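Local coordinates for protein cytochrome c, 1 heme-binding site (Geobacter sulfurreducens, PDB 4RLR) that carries a covalently attached heme and is a low-potential cytochrome essential for accepting electrons from an electrode, probably acting in electron transfer, at residues A65-L70 and G107-K112; K7-I12 and A100-W105. All coordinates share one frame; numbering follows the deposited sequence.

Interaction 1. Residues A65-L70 and G107-K112; sequences ALMRRL and GVWNLK. With HEM (protoporphyrin IX containing Fe), chain B.
M67 and W109 form the apolar heart of this contact, where helix 65-70 lies against the loop that follows helix 92-106. The M67 side chain crosses the indole obliquely over one face. Its CG sits 3.8 Å from the centroid of the W109 six-membered ring and 16° off the normal, a CH-pi contact. The chain then bends at chi2 and chi3, so that M67 SD stands 5.3 Å from that same W109 centroid in an oblique Met-aromatic contact, and M67 CE turns to N110 O at 3.4 Å. L111 CD2 packs on M67 CB at 3.7 Å, while L70 CB meets the indole at its edge, 3.9 Å from W109 CZ2. A leucine in place of W109 would remove both this flat face and the indole N-H bonded to D71 OD1, and would probably loosen the loop against the helix.

Among the polar contacts, R68 slides past L111 and bonds through NH1 to L111 O (2.9 Å, 151° at the hydrogen). This donor stands above the carbonyl plane, yet the oxygen lies nearly in the plane of the guanidinium. NH1 also bonds T63 O and, weakly, K112 O. N110 OD1 accepts from K112 N, an Asx turn that shapes the loop here.

The heme lies against another side of the helix. R69 NH1 and NH2 both donate to propionate oxygen O1D, NH1 at 3.0 Å from it, and L66 CD1 and L70 CD2 touch heme methyl CMB. Helix 65-70 is thus a wall of the heme pocket, with L70 close to the axial ligand M84.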
loop_
_atom_site.group_PDB
_atom_site.type_symbol
_atom_site.label_atom_id
_atom_site.label_comp_id
_atom_site.label_asym_id
_atom_site.label_seq_id
_atom_site.Cartn_x
_atom_site.Cartn_y
_atom_site.Cartn_z
ATOM N N ALA A 65 5.444 -3.432 3.064
ATOM C CA ALA A 65 4.664 -2.447 3.839
ATOM C C ALA A 65 3.193 -2.342 3.419
ATOM O O ALA A 65 2.295 -2.280 4.269
ATOM C CB ALA A 65 5.325 -1.055 3.796
ATOM N N LEU A 66 2.943 -2.326 2.114
ATOM C CA LEU A 66 1.578 -2.230 1.627
ATOM C C LEU A 66 0.799 -3.462 2.050
ATOM O O LEU A 66 -0.394 -3.375 2.408
ATOM C CB LEU A 66 1.585 -2.115 0.110
ATOM C CG LEU A 66 0.246 -2.007 -0.586
ATOM C CD1 LEU A 66 -0.452 -0.743 -0.155
ATOM C CD2 LEU A 66 0.450 -2.036 -2.079
ATOM N N MET A 67 1.476 -4.609 2.005
ATOM C CA MET A 67 0.866 -5.874 2.416
ATOM C C MET A 67 0.566 -5.864 3.920
ATOM O O MET A 67 -0.553 -6.200 4.336
ATOM C CB MET A 67 1.730 -7.073 1.992
ATOM C CG MET A 67 1.911 -7.215 0.468
ATOM S SD MET A 67 3.110 -6.008 -0.242
ATOM C CE MET A 67 4.448 -7.086 -0.768
ATOM N N ARG A 68 1.523 -5.415 4.730
ATOM C CA ARG A 68 1.313 -5.292 6.172
ATOM C C ARG A 68 0.172 -4.329 6.537
ATOM O O ARG A 68 -0.618 -4.616 7.430
ATOM C CB ARG A 68 2.581 -4.845 6.874
ATOM C CG ARG A 68 3.706 -5.895 6.863
ATOM C CD ARG A 68 4.754 -5.531 7.864
ATOM N NE ARG A 68 5.549 -4.401 7.419
ATOM C CZ ARG A 68 6.477 -4.464 6.472
ATOM N NH1 ARG A 68 6.728 -5.620 5.849
ATOM N NH2 ARG A 68 7.150 -3.370 6.140
ATOM N N ARG A 69 0.091 -3.185 5.865
ATOM C CA ARG A 69 -0.832 -2.163 6.315
ATOM C C ARG A 69 -2.242 -2.477 5.829
ATOM O O ARG A 69 -3.222 -2.139 6.516
ATOM C CB ARG A 69 -0.389 -0.776 5.879
ATOM C CG ARG A 69 0.952 -0.298 6.464
ATOM C CD ARG A 69 1.148 -0.677 7.938
ATOM N NE ARG A 69 2.331 -0.037 8.525
ATOM C CZ ARG A 69 2.379 1.232 8.921
ATOM N NH1 ARG A 69 1.322 2.035 8.783
ATOM N NH2 ARG A 69 3.492 1.722 9.440
ATOM N N LEU A 70 -2.359 -3.124 4.661
ATOM C CA LEU A 70 -3.679 -3.512 4.168
ATOM C C LEU A 70 -4.204 -4.883 4.693
ATOM O O LEU A 70 -5.370 -5.261 4.423
ATOM C CB LEU A 70 -3.738 -3.466 2.644
ATOM C CG LEU A 70 -3.681 -2.078 1.989
ATOM C CD1 LEU A 70 -3.999 -2.221 0.524
ATOM C CD2 LEU A 70 -4.613 -1.065 2.674
ATOM N N GLY A 107 0.567 -9.837 -6.332
ATOM C CA GLY A 107 1.065 -11.149 -6.725
ATOM C C GLY A 107 1.012 -12.089 -5.537
ATOM O O GLY A 107 0.021 -12.793 -5.340
ATOM N N VAL A 108 2.071 -12.087 -4.734
ATOM C CA VAL A 108 2.090 -12.817 -3.477
ATOM C C VAL A 108 1.961 -11.823 -2.302
ATOM O O VAL A 108 2.693 -10.851 -2.255
ATOM C CB VAL A 108 3.384 -13.681 -3.355
ATOM C CG1 VAL A 108 3.499 -14.330 -1.993
ATOM C CG2 VAL A 108 3.404 -14.779 -4.427
ATOM N N TRP A 109 1.044 -12.069 -1.365
ATOM C CA TRP A 109 0.886 -11.220 -0.173
ATOM C C TRP A 109 2.001 -11.417 0.868
ATOM O O TRP A 109 1.752 -11.827 1.998
ATOM C CB TRP A 109 -0.475 -11.463 0.458
ATOM C CG TRP A 109 -1.036 -10.284 1.233
ATOM C CD1 TRP A 109 -1.283 -10.213 2.578
ATOM C CD2 TRP A 109 -1.415 -9.006 0.690
ATOM N NE1 TRP A 109 -1.801 -8.967 2.903
ATOM C CE2 TRP A 109 -1.892 -8.216 1.756
ATOM C CE3 TRP A 109 -1.409 -8.462 -0.597
ATOM C CZ2 TRP A 109 -2.356 -6.898 1.563
ATOM C CZ3 TRP A 109 -1.871 -7.156 -0.785
ATOM C CH2 TRP A 109 -2.326 -6.398 0.282
ATOM N N ASN A 110 3.234 -11.079 0.509
ATOM C CA ASN A 110 4.352 -11.278 1.417
ATOM C C ASN A 110 4.493 -10.138 2.443
ATOM O O ASN A 110 4.675 -8.979 2.068
ATOM C CB ASN A 110 5.642 -11.428 0.614
ATOM C CG ASN A 110 6.775 -12.037 1.427
ATOM O OD1 ASN A 110 7.027 -11.659 2.571
ATOM N ND2 ASN A 110 7.468 -13.002 0.826
ATOM N N LEU A 111 4.443 -10.477 3.731
ATOM C CA LEU A 111 4.507 -9.480 4.789
ATOM C C LEU A 111 5.908 -9.211 5.329
ATOM O O LEU A 111 6.073 -8.385 6.242
ATOM C CB LEU A 111 3.630 -9.894 5.968
ATOM C CG LEU A 111 2.189 -10.345 5.746
ATOM C CD1 LEU A 111 1.457 -10.347 7.085
ATOM C CD2 LEU A 111 1.456 -9.450 4.796
ATOM N N LYS A 112 6.916 -9.906 4.801
ATOM C CA LYS A 112 8.245 -9.807 5.345
ATOM C C LYS A 112 8.900 -8.488 5.030
ATOM O O LYS A 112 8.478 -7.767 4.125
ATOM C CB LYS A 112 9.141 -10.899 4.784
ATOM C CG LYS A 112 8.825 -12.282 5.280
ATOM C CD LYS A 112 9.576 -13.325 4.462
ATOM C CE LYS A 112 9.117 -14.731 4.826
ATOM N NZ LYS A 112 9.942 -15.762 4.129
HETATM C CHA HEM B . 0.908 5.116 6.337
HETATM C CHB HEM B . -1.173 2.777 2.656
HETATM C CHC HEM B . -5.100 5.457 3.446
HETATM C CHD HEM B . -2.848 8.175 6.677
HETATM C C1A HEM B . 0.631 4.207 5.335
HETATM C C2A HEM B . 1.504 3.127 4.967
HETATM C C3A HEM B . 0.940 2.473 3.951
HETATM C C4A HEM B . -0.307 3.120 3.649
HETATM C CMA HEM B . 1.499 1.261 3.194
HETATM C CAA HEM B . 2.839 2.823 5.665
HETATM C CBA HEM B . 4.038 3.531 5.038
HETATM C CGA HEM B . 5.284 3.004 5.733
HETATM O O1A HEM B . 5.788 1.912 5.398
HETATM O O2A HEM B . 5.772 3.681 6.646
HETATM C C1B HEM B . -2.429 3.322 2.550
HETATM C C2B HEM B . -3.431 2.874 1.639
HETATM C C3B HEM B . -4.526 3.602 1.854
HETATM C C4B HEM B . -4.231 4.526 2.922
HETATM C CMB HEM B . -3.147 1.771 0.623
HETATM C CAB HEM B . -5.888 3.502 1.161
HETATM C CBB HEM B . -6.436 2.265 1.057
HETATM C C1C HEM B . -4.808 6.438 4.350
HETATM C C2C HEM B . -5.744 7.457 4.757
HETATM C C3C HEM B . -5.119 8.242 5.651
HETATM C C4C HEM B . -3.795 7.686 5.843
HETATM C CMC HEM B . -7.162 7.596 4.159
HETATM C CAC HEM B . -5.646 9.474 6.442
HETATM C CBC HEM B . -6.936 9.556 6.838
HETATM C C1D HEM B . -1.610 7.622 6.845
HETATM C C2D HEM B . -0.605 8.194 7.699
HETATM C C3D HEM B . 0.582 7.244 7.597
HETATM C C4D HEM B . 0.153 6.198 6.694
HETATM C CMD HEM B . -0.735 9.508 8.509
HETATM C CAD HEM B . 1.938 7.367 8.299
HETATM C CBD HEM B . 1.822 6.965 9.764
HETATM C CGD HEM B . 1.643 5.470 9.818
HETATM O O1D HEM B . 2.554 4.688 9.458
HETATM O O2D HEM B . 0.554 5.049 10.231
HETATM N NA HEM B . -0.484 4.166 4.533
HETATM N NB HEM B . -2.948 4.316 3.335
HETATM N NC HEM B . -3.633 6.591 5.057
HETATM N ND HEM B . -1.140 6.451 6.271
HETATM FE FE HEM B . -2.078 5.370 4.710
#

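Interaction 2. Residues K7-I12 and A100-W105; sequences KDIKPI and AVFKAW
I9 leaves helix 5-16 with its CB directed toward helix 92-106, and each branch of its side chain finds an aromatic ring. From CB, CG1 lies beside the backbone N and anti to the carbonyl carbon, which sets it over one face of the W105 indole. There I9 CG1 approaches W105 CG to 3.5 Å, offset toward the rim of the ring, in a CH-pi contact with the five-membered part. The other branch, I9 CG2, reaches the F102 ring at CE2, 4.0 Å away. A further bend at chi2 (-58°) carries I9 CD1 over the centre of F102: it stands 3.9 Å from the F102 centroid and only 9° off the normal. The same I9 methyl also meets V101 CG1 at 3.8 Å, so the tip of I9 is held among V101, F102 and the W105 CB.

The two helices run with their N-to-C directions 134° apart and their axes 9.8 Å from each other at closest approach. Pairing of an N-terminal helix, placed just ahead of the heme-binding C20 and H21, with a helix late in the chain recalls the helix packing of class I cytochromes c. Helix 5-16 is kinked in this region, with a wider pi-type turn at 7-9 and no bond from the P11 nitrogen to the preceding turn.

One turn on from I9, I12 splits its branches in turn. Its CD1 lies 3.9 Å from V101 CG1, whereas I12 CG2 meets F102 CE1 tip to tip at the edge of the ring. V101 CG1 also touches D8 CB. The polar ends are engaged elsewhere, D8 OD2 accepting from T4 N and W105 NE1 donating to T128 O.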
loop_
_atom_site.group_PDB
_atom_site.type_symbol
_atom_site.label_atom_id
_atom_site.label_comp_id
_atom_site.label_asym_id
_atom_site.label_seq_id
_atom_site.Cartn_x
_atom_site.Cartn_y
_atom_site.Cartn_z
ATOM N N LYS A 7 -5.864 -0.090 -14.444
ATOM C CA LYS A 7 -7.255 -0.501 -14.625
ATOM C C LYS A 7 -7.981 -0.681 -13.292
ATOM O O LYS A 7 -9.155 -0.338 -13.181
ATOM C CB LYS A 7 -7.332 -1.775 -15.465
ATOM N N ASP A 8 -7.253 -1.119 -12.268
ATOM C CA ASP A 8 -7.866 -1.590 -11.031
ATOM C C ASP A 8 -7.387 -0.923 -9.727
ATOM O O ASP A 8 -8.179 -0.721 -8.800
ATOM C CB ASP A 8 -7.648 -3.086 -10.926
ATOM C CG ASP A 8 -8.001 -3.826 -12.225
ATOM O OD1 ASP A 8 -9.195 -3.982 -12.506
ATOM O OD2 ASP A 8 -7.091 -4.233 -12.979
ATOM N N ILE A 9 -6.098 -0.644 -9.602
ATOM C CA ILE A 9 -5.603 -0.094 -8.343
ATOM C C ILE A 9 -5.812 1.416 -8.270
ATOM O O ILE A 9 -6.341 1.913 -7.291
ATOM C CB ILE A 9 -4.139 -0.478 -8.112
ATOM C CG1 ILE A 9 -4.043 -1.988 -7.901
ATOM C CG2 ILE A 9 -3.527 0.270 -6.913
ATOM C CD1 ILE A 9 -4.872 -2.554 -6.746
ATOM N N LYS A 10 -5.420 2.136 -9.309
ATOM C CA LYS A 10 -5.450 3.594 -9.241
ATOM C C LYS A 10 -6.871 4.165 -8.979
ATOM O O LYS A 10 -7.033 5.065 -8.167
ATOM C CB LYS A 10 -4.814 4.186 -10.495
ATOM C CG LYS A 10 -5.044 5.643 -10.714
ATOM C CD LYS A 10 -4.330 6.093 -11.987
ATOM C CE LYS A 10 -4.571 7.572 -12.283
ATOM N NZ LYS A 10 -4.325 8.441 -11.073
ATOM N N PRO A 11 -7.898 3.625 -9.654
ATOM C CA PRO A 11 -9.258 4.059 -9.331
ATOM C C PRO A 11 -9.587 3.932 -7.824
ATOM O O PRO A 11 -10.119 4.883 -7.262
ATOM C CB PRO A 11 -10.124 3.111 -10.163
ATOM C CG PRO A 11 -9.277 2.730 -11.298
ATOM C CD PRO A 11 -7.894 2.603 -10.710
ATOM N N ILE A 12 -9.227 2.809 -7.187
ATOM C CA ILE A 12 -9.452 2.631 -5.754
ATOM C C ILE A 12 -8.601 3.616 -4.961
ATOM O O ILE A 12 -9.104 4.334 -4.105
ATOM C CB ILE A 12 -9.118 1.176 -5.275
ATOM C CG1 ILE A 12 -10.043 0.168 -5.964
ATOM C CG2 ILE A 12 -9.265 1.058 -3.779
ATOM C CD1 ILE A 12 -9.610 -1.252 -5.823
ATOM N N ALA A 100 -9.097 -7.722 -2.047
ATOM C CA ALA A 100 -8.881 -8.825 -2.956
ATOM C C ALA A 100 -8.227 -8.317 -4.245
ATOM O O ALA A 100 -7.427 -9.022 -4.834
ATOM C CB ALA A 100 -10.197 -9.568 -3.236
ATOM N N VAL A 101 -8.547 -7.082 -4.635
ATOM C CA VAL A 101 -7.951 -6.444 -5.806
ATOM C C VAL A 101 -6.470 -6.150 -5.550
ATOM O O VAL A 101 -5.625 -6.387 -6.425
ATOM C CB VAL A 101 -8.717 -5.148 -6.180
ATOM C CG1 VAL A 101 -8.120 -4.459 -7.395
ATOM C CG2 VAL A 101 -10.220 -5.437 -6.430
ATOM N N PHE A 102 -6.134 -5.673 -4.358
ATOM C CA PHE A 102 -4.730 -5.427 -4.040
ATOM C C PHE A 102 -3.906 -6.721 -3.983
ATOM O O PHE A 102 -2.750 -6.726 -4.392
ATOM C CB PHE A 102 -4.562 -4.659 -2.723
ATOM C CG PHE A 102 -4.718 -3.169 -2.846
ATOM C CD1 PHE A 102 -5.976 -2.583 -2.742
ATOM C CD2 PHE A 102 -3.622 -2.353 -3.020
ATOM C CE1 PHE A 102 -6.127 -1.217 -2.828
ATOM C CE2 PHE A 102 -3.749 -0.984 -3.106
ATOM C CZ PHE A 102 -5.010 -0.409 -3.014
ATOM N N LYS A 103 -4.476 -7.817 -3.485
ATOM C CA LYS A 103 -3.700 -9.078 -3.417
ATOM C C LYS A 103 -3.403 -9.622 -4.824
ATOM O O LYS A 103 -2.325 -10.181 -5.096
ATOM C CB LYS A 103 -4.409 -10.135 -2.577
ATOM C CG LYS A 103 -4.653 -9.736 -1.113
ATOM C CD LYS A 103 -4.828 -10.949 -0.218
ATOM C CE LYS A 103 -4.793 -10.591 1.267
ATOM N NZ LYS A 103 -5.224 -11.744 2.113
ATOM N N ALA A 104 -4.358 -9.449 -5.727
ATOM C CA ALA A 104 -4.161 -9.866 -7.118
ATOM C C ALA A 104 -3.095 -9.028 -7.784
ATOM O O ALA A 104 -2.299 -9.521 -8.574
ATOM C CB ALA A 104 -5.442 -9.751 -7.888
ATOM N N TRP A 105 -3.075 -7.746 -7.477
ATOM C CA TRP A 105 -2.126 -6.862 -8.118
ATOM C C TRP A 105 -0.717 -7.163 -7.621
ATOM O O TRP A 105 0.236 -7.231 -8.390
ATOM C CB TRP A 105 -2.494 -5.410 -7.813
ATOM C CG TRP A 105 -1.513 -4.427 -8.370
ATOM C CD1 TRP A 105 -1.169 -4.274 -9.672
ATOM C CD2 TRP A 105 -0.752 -3.464 -7.636
ATOM N NE1 TRP A 105 -0.224 -3.278 -9.801
ATOM C CE2 TRP A 105 0.039 -2.755 -8.565
ATOM C CE3 TRP A 105 -0.668 -3.121 -6.282
ATOM C CZ2 TRP A 105 0.902 -1.728 -8.186
ATOM C CZ3 TRP A 105 0.185 -2.097 -5.910
ATOM C CH2 TRP A 105 0.959 -1.416 -6.856
#

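How the interactions relate
Helix 92-106 joins the two contacts: interaction 2 uses its last turns, and the 107-112 segment of interaction 1 lies in the loop directly after it. Helix 65-70 also packs on that helix. L70 CD1 lies 3.6 Å from F102 CD2, and L66 CD2 lies 3.8 Å from W105 CZ3, so both aromatic residues that receive I9 also touch residues lining the heme pocket. K103 and W109 add a second junction, W109 CE3 standing 3.5 Å from K103 CG beside a cation-pi contact. The centres of interactions 1 and 2 are about 13 Å apart. Interaction 1 reaches the heme directly, whereas in interaction 2 the nearest atoms of F102 and heme are about 5 Å apart.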